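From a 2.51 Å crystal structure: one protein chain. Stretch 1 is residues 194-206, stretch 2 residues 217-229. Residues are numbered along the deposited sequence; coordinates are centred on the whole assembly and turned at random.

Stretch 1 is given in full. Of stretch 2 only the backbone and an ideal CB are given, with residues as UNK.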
# COMPACT_ATOMS: atom_id res chain seq x y z
N GLY A 194 16.12 -18.60 13.48
CA GLY A 194 15.50 -18.68 14.79
C GLY A 194 14.79 -17.39 15.13
O GLY A 194 15.05 -16.35 14.55
N LEU A 195 13.89 -17.46 16.09
CA LEU A 195 13.08 -16.30 16.48
C LEU A 195 13.90 -15.11 17.01
O LEU A 195 13.63 -13.98 16.65
CB LEU A 195 12.04 -16.72 17.52
CG LEU A 195 10.92 -15.76 17.83
CD1 LEU A 195 10.29 -15.18 16.56
CD2 LEU A 195 9.82 -16.53 18.58
N ASP A 196 14.91 -15.37 17.83
CA ASP A 196 15.77 -14.29 18.35
C ASP A 196 16.58 -13.62 17.25
O ASP A 196 16.64 -12.39 17.20
CB ASP A 196 16.62 -14.75 19.56
CG ASP A 196 15.76 -15.01 20.82
OD1 ASP A 196 14.63 -14.46 20.94
OD2 ASP A 196 16.18 -15.76 21.72
N GLU A 197 17.15 -14.42 16.34
CA GLU A 197 17.88 -13.93 15.16
C GLU A 197 17.01 -13.07 14.24
O GLU A 197 17.49 -12.10 13.64
CB GLU A 197 18.45 -15.13 14.40
CG GLU A 197 19.40 -14.83 13.24
CD GLU A 197 19.88 -16.10 12.52
OE1 GLU A 197 19.73 -17.24 13.08
OE2 GLU A 197 20.40 -15.96 11.38
N LEU A 198 15.73 -13.44 14.12
CA LEU A 198 14.78 -12.67 13.31
C LEU A 198 14.69 -11.25 13.83
O LEU A 198 14.84 -10.32 13.05
CB LEU A 198 13.39 -13.32 13.29
CG LEU A 198 12.32 -12.74 12.34
CD1 LEU A 198 11.32 -13.80 11.91
CD2 LEU A 198 11.53 -11.57 12.91
N PHE A 199 14.50 -11.08 15.14
CA PHE A 199 14.40 -9.71 15.72
C PHE A 199 15.67 -8.87 15.64
O PHE A 199 15.55 -7.65 15.46
CB PHE A 199 13.86 -9.75 17.16
CG PHE A 199 12.38 -9.97 17.22
CD1 PHE A 199 11.87 -11.25 17.24
CD2 PHE A 199 11.51 -8.89 17.18
CE1 PHE A 199 10.51 -11.47 17.26
CE2 PHE A 199 10.15 -9.10 17.23
CZ PHE A 199 9.65 -10.40 17.25
N THR A 200 16.86 -9.48 15.73
CA THR A 200 18.10 -8.72 15.61
C THR A 200 18.38 -8.31 14.15
O THR A 200 19.05 -7.31 13.92
CB THR A 200 19.36 -9.42 16.22
OG1 THR A 200 19.73 -10.55 15.45
CG2 THR A 200 19.15 -9.87 17.62
N SER A 201 17.88 -9.07 13.18
CA SER A 201 18.20 -8.84 11.76
C SER A 201 17.12 -8.13 10.94
O SER A 201 17.43 -7.61 9.89
CB SER A 201 18.50 -10.17 11.07
OG SER A 201 19.63 -10.77 11.65
N ALA A 202 15.87 -8.13 11.41
CA ALA A 202 14.76 -7.58 10.66
C ALA A 202 14.55 -6.09 10.91
O ALA A 202 14.56 -5.63 12.05
CB ALA A 202 13.49 -8.31 11.00
N ASP A 203 14.35 -5.37 9.81
CA ASP A 203 13.90 -3.97 9.83
C ASP A 203 12.38 -3.84 9.93
O ASP A 203 11.90 -2.82 10.40
CB ASP A 203 14.38 -3.24 8.58
CG ASP A 203 15.88 -3.21 8.47
OD1 ASP A 203 16.51 -2.68 9.39
OD2 ASP A 203 16.43 -3.76 7.48
N VAL A 204 11.66 -4.83 9.42
CA VAL A 204 10.22 -4.91 9.55
C VAL A 204 9.89 -6.31 10.02
O VAL A 204 10.34 -7.27 9.42
CB VAL A 204 9.49 -4.71 8.21
CG1 VAL A 204 7.97 -4.76 8.40
CG2 VAL A 204 9.92 -3.40 7.56
N VAL A 205 9.08 -6.42 11.06
CA VAL A 205 8.63 -7.69 11.57
C VAL A 205 7.13 -7.77 11.37
O VAL A 205 6.43 -6.89 11.84
CB VAL A 205 8.91 -7.83 13.08
CG1 VAL A 205 8.23 -9.07 13.64
CG2 VAL A 205 10.39 -7.95 13.31
N SER A 206 6.64 -8.85 10.74
CA SER A 206 5.22 -9.11 10.63
C SER A 206 4.83 -10.45 11.25
O SER A 206 5.46 -11.47 10.97
CB SER A 206 4.81 -9.10 9.17
OG SER A 206 3.39 -9.14 9.06
N UNK A 217 2.88 -13.25 24.28
CA UNK A 217 3.90 -12.26 24.64
C UNK A 217 5.22 -12.46 23.94
O UNK A 217 6.29 -12.19 24.51
CB UNK A 217 4.14 -12.28 26.15
N UNK A 218 5.15 -12.94 22.71
CA UNK A 218 6.32 -13.18 21.85
C UNK A 218 7.11 -11.89 21.64
O UNK A 218 8.32 -11.86 21.81
CB UNK A 218 5.89 -13.75 20.50
N UNK A 219 6.40 -10.84 21.24
CA UNK A 219 6.99 -9.51 21.08
C UNK A 219 7.02 -8.84 22.46
O UNK A 219 6.08 -8.13 22.87
CB UNK A 219 6.20 -8.67 20.07
N UNK A 220 8.12 -9.09 23.17
CA UNK A 220 8.33 -8.59 24.52
C UNK A 220 9.46 -7.56 24.55
O UNK A 220 10.15 -7.36 23.55
CB UNK A 220 8.64 -9.75 25.47
N UNK A 221 9.64 -6.94 25.72
CA UNK A 221 10.67 -5.93 25.93
C UNK A 221 12.05 -6.35 25.45
O UNK A 221 12.75 -5.53 24.87
CB UNK A 221 10.74 -5.58 27.42
N UNK A 222 12.42 -7.63 25.67
CA UNK A 222 13.74 -8.16 25.32
C UNK A 222 13.99 -8.25 23.81
O UNK A 222 15.06 -7.85 23.35
CB UNK A 222 13.91 -9.55 25.94
N UNK A 223 13.03 -8.79 23.07
CA UNK A 223 13.14 -8.86 21.62
C UNK A 223 13.09 -7.47 20.99
O UNK A 223 13.78 -7.23 19.99
CB UNK A 223 12.02 -9.74 21.05
N UNK A 224 12.30 -6.58 21.58
CA UNK A 224 12.24 -5.18 21.12
C UNK A 224 13.58 -4.47 21.31
O UNK A 224 14.07 -3.82 20.40
CB UNK A 224 11.14 -4.42 21.87
N UNK A 225 14.20 -4.66 22.48
CA UNK A 225 15.54 -4.12 22.75
C UNK A 225 16.61 -4.63 21.78
O UNK A 225 17.59 -3.95 21.52
CB UNK A 225 15.95 -4.47 24.18
N UNK A 226 16.43 -5.84 21.25
CA UNK A 226 17.35 -6.42 20.28
C UNK A 226 17.23 -5.81 18.87
O UNK A 226 18.12 -5.99 18.06
CB UNK A 226 17.11 -7.93 20.20
N UNK A 227 16.14 -5.13 18.59
CA UNK A 227 15.88 -4.63 17.23
C UNK A 227 16.69 -3.38 16.96
O UNK A 227 17.05 -2.65 17.90
CB UNK A 227 14.39 -4.34 17.03
N UNK A 228 16.99 -3.14 15.70
CA UNK A 228 17.63 -1.91 15.28
C UNK A 228 16.67 -0.73 15.47
O UNK A 228 15.46 -0.87 15.20
CB UNK A 228 18.08 -2.01 13.82
N UNK A 229 17.20 0.42 15.92
CA UNK A 229 16.33 1.58 16.03
C UNK A 229 15.82 2.02 14.67
O UNK A 229 16.56 1.91 13.68
CB UNK A 229 17.07 2.73 16.71

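Position 217 lies beyond the reach of stretch 1, so the backbone alone speaks: phi is 64° and psi 34°, a left-handed conformation that favours glycine by itself. It is Gly217.

At 218 the CA-to-CB bond points sideways, yet the ideal CB is 5.2 Å from Leu195 CD2, and the ring of Phe199 lies further on. A branched or long apolar side chain could reach both. Leu218 does: its CG is 4.0 Å from Leu195 CD2, and its CD2 approaches Phe199 CZ at 3.9 Å, at the edge of the ring.

Position 219 is also sideways, its ideal CB 4.8 Å from Phe199 CZ. Any modest apolar group would suit. Val219 places CG2 3.9 Å from Phe199 CZ.

Position 220 finds nothing of stretch 1 near its CB, but it immediately precedes a helix, where Asp, Asn, Ser or Thr can accept from a free backbone NH. Asp220 caps in this way, the backbone N of 223 donating to Asp220 OD1 at 3.2 Å.

At 221 the side chain is out of reach and many would do; it is Ala221.

Position 222 points sideways with open space around its CB, and only a long side chain could gain from the carboxylate of Asp196. A basic one would be attracted by its charge. Arg222 extends to a salt bridge, NH1 to Asp196 OD1 at 3.3 Å.

Position 223 points straight at stretch 1, its ideal CB 3.9 Å from Phe199 CG and 5.4 Å from Asp196 OD1. An aliphatic stem with a positive end, Lys or Arg, would serve both neighbours. In Arg223, CB lies over the ring face, 4.0 Å from the Phe199 centroid in a CH-pi contact, while NE donates to Asp196 OD1 at 2.8 Å within a salt bridge. Leu195 CD2 covers one guanidinium face, 3.8 Å from Arg223 NH1, and that NH1 also donates to Leu218 O at 3.1 Å.

Positions 224 and 225 make no contact: the first points away, the second is out of reach. They are Leu224 and Ala225.

Position 226 points toward stretch 1 at close range, its ideal CB 3.8 Å from Thr200 CG2, which favours a small side chain such as Ala, Ser or Cys. Ser226 adds a hydroxyl that donates to Arg223 O (OG to O, 2.7 Å) and accepts from a water that also donates to Asp196 O.

From 227, a flexible apolar chain could run past Phe199 toward Val205. Met227 does so: SD sits at the ring edge, 3.8 Å from Phe199 CD2, and CE reaches Val205 CG2 at 3.5 Å.

Position 228 points toward stretch 1, its ideal CB 4.8 Å from Asp203 OD1, with the carbonyls of Thr200 and Ala202 also nearby. Lys or Arg would suit this negative setting. Arg228 forms a salt bridge, NE to Asp203 OD1 at 3.3 Å, and its NH2 donates weakly to Ser201 O at 2.8 Å.

Position 229 is out of reach; its phi of -65° is compatible with proline, and it is Pro229.

Stretch 2 217-229: GLVDARRLASMRP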
# COMPACT_ATOMS: atom_id res chain seq x y z
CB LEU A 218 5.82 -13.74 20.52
CG LEU A 218 6.68 -14.15 19.35
CD1 LEU A 218 5.88 -15.17 18.56
CD2 LEU A 218 7.04 -12.95 18.49
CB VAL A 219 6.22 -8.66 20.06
CG1 VAL A 219 6.91 -7.30 19.86
CG2 VAL A 219 6.13 -9.44 18.74
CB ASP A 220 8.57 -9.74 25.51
CG ASP A 220 9.80 -10.60 25.19
OD1 ASP A 220 10.53 -10.35 24.20
OD2 ASP A 220 10.03 -11.57 25.95
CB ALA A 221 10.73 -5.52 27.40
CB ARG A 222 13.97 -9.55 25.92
CG ARG A 222 15.38 -10.12 25.67
CD ARG A 222 15.52 -11.55 26.16
NE ARG A 222 14.52 -12.43 25.56
CZ ARG A 222 14.67 -13.15 24.44
NH1 ARG A 222 13.64 -13.87 24.02
NH2 ARG A 222 15.80 -13.17 23.74
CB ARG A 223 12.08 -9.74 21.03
CG ARG A 223 12.56 -11.16 20.94
CD ARG A 223 11.47 -12.18 21.01
NE ARG A 223 12.03 -13.50 21.31
CZ ARG A 223 11.31 -14.55 21.69
NH1 ARG A 223 9.99 -14.47 21.79
NH2 ARG A 223 11.90 -15.69 21.98
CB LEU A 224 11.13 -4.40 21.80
CG LEU A 224 9.68 -4.76 21.42
CD1 LEU A 224 8.73 -4.12 22.42
CD2 LEU A 224 9.37 -4.34 20.00
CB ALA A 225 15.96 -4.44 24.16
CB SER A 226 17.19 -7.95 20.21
OG SER A 226 16.13 -8.35 19.37
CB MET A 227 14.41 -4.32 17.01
CG MET A 227 13.51 -5.54 17.04
SD MET A 227 11.79 -5.15 16.66
CE MET A 227 11.96 -5.19 14.87
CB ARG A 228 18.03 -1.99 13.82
CG ARG A 228 19.17 -2.94 13.57
CD ARG A 228 19.82 -2.61 12.24
NE ARG A 228 19.19 -3.33 11.15
CZ ARG A 228 19.41 -4.61 10.85
NH1 ARG A 228 20.26 -5.37 11.56
NH2 ARG A 228 18.78 -5.15 9.82
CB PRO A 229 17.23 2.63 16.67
CG PRO A 229 18.58 2.24 16.26
CD PRO A 229 18.59 0.76 16.22
O HOH W 1 16.03 -11.07 19.75
O HOH W 2 16.54 -5.22 13.97
O HOH W 3 20.05 -5.66 15.84
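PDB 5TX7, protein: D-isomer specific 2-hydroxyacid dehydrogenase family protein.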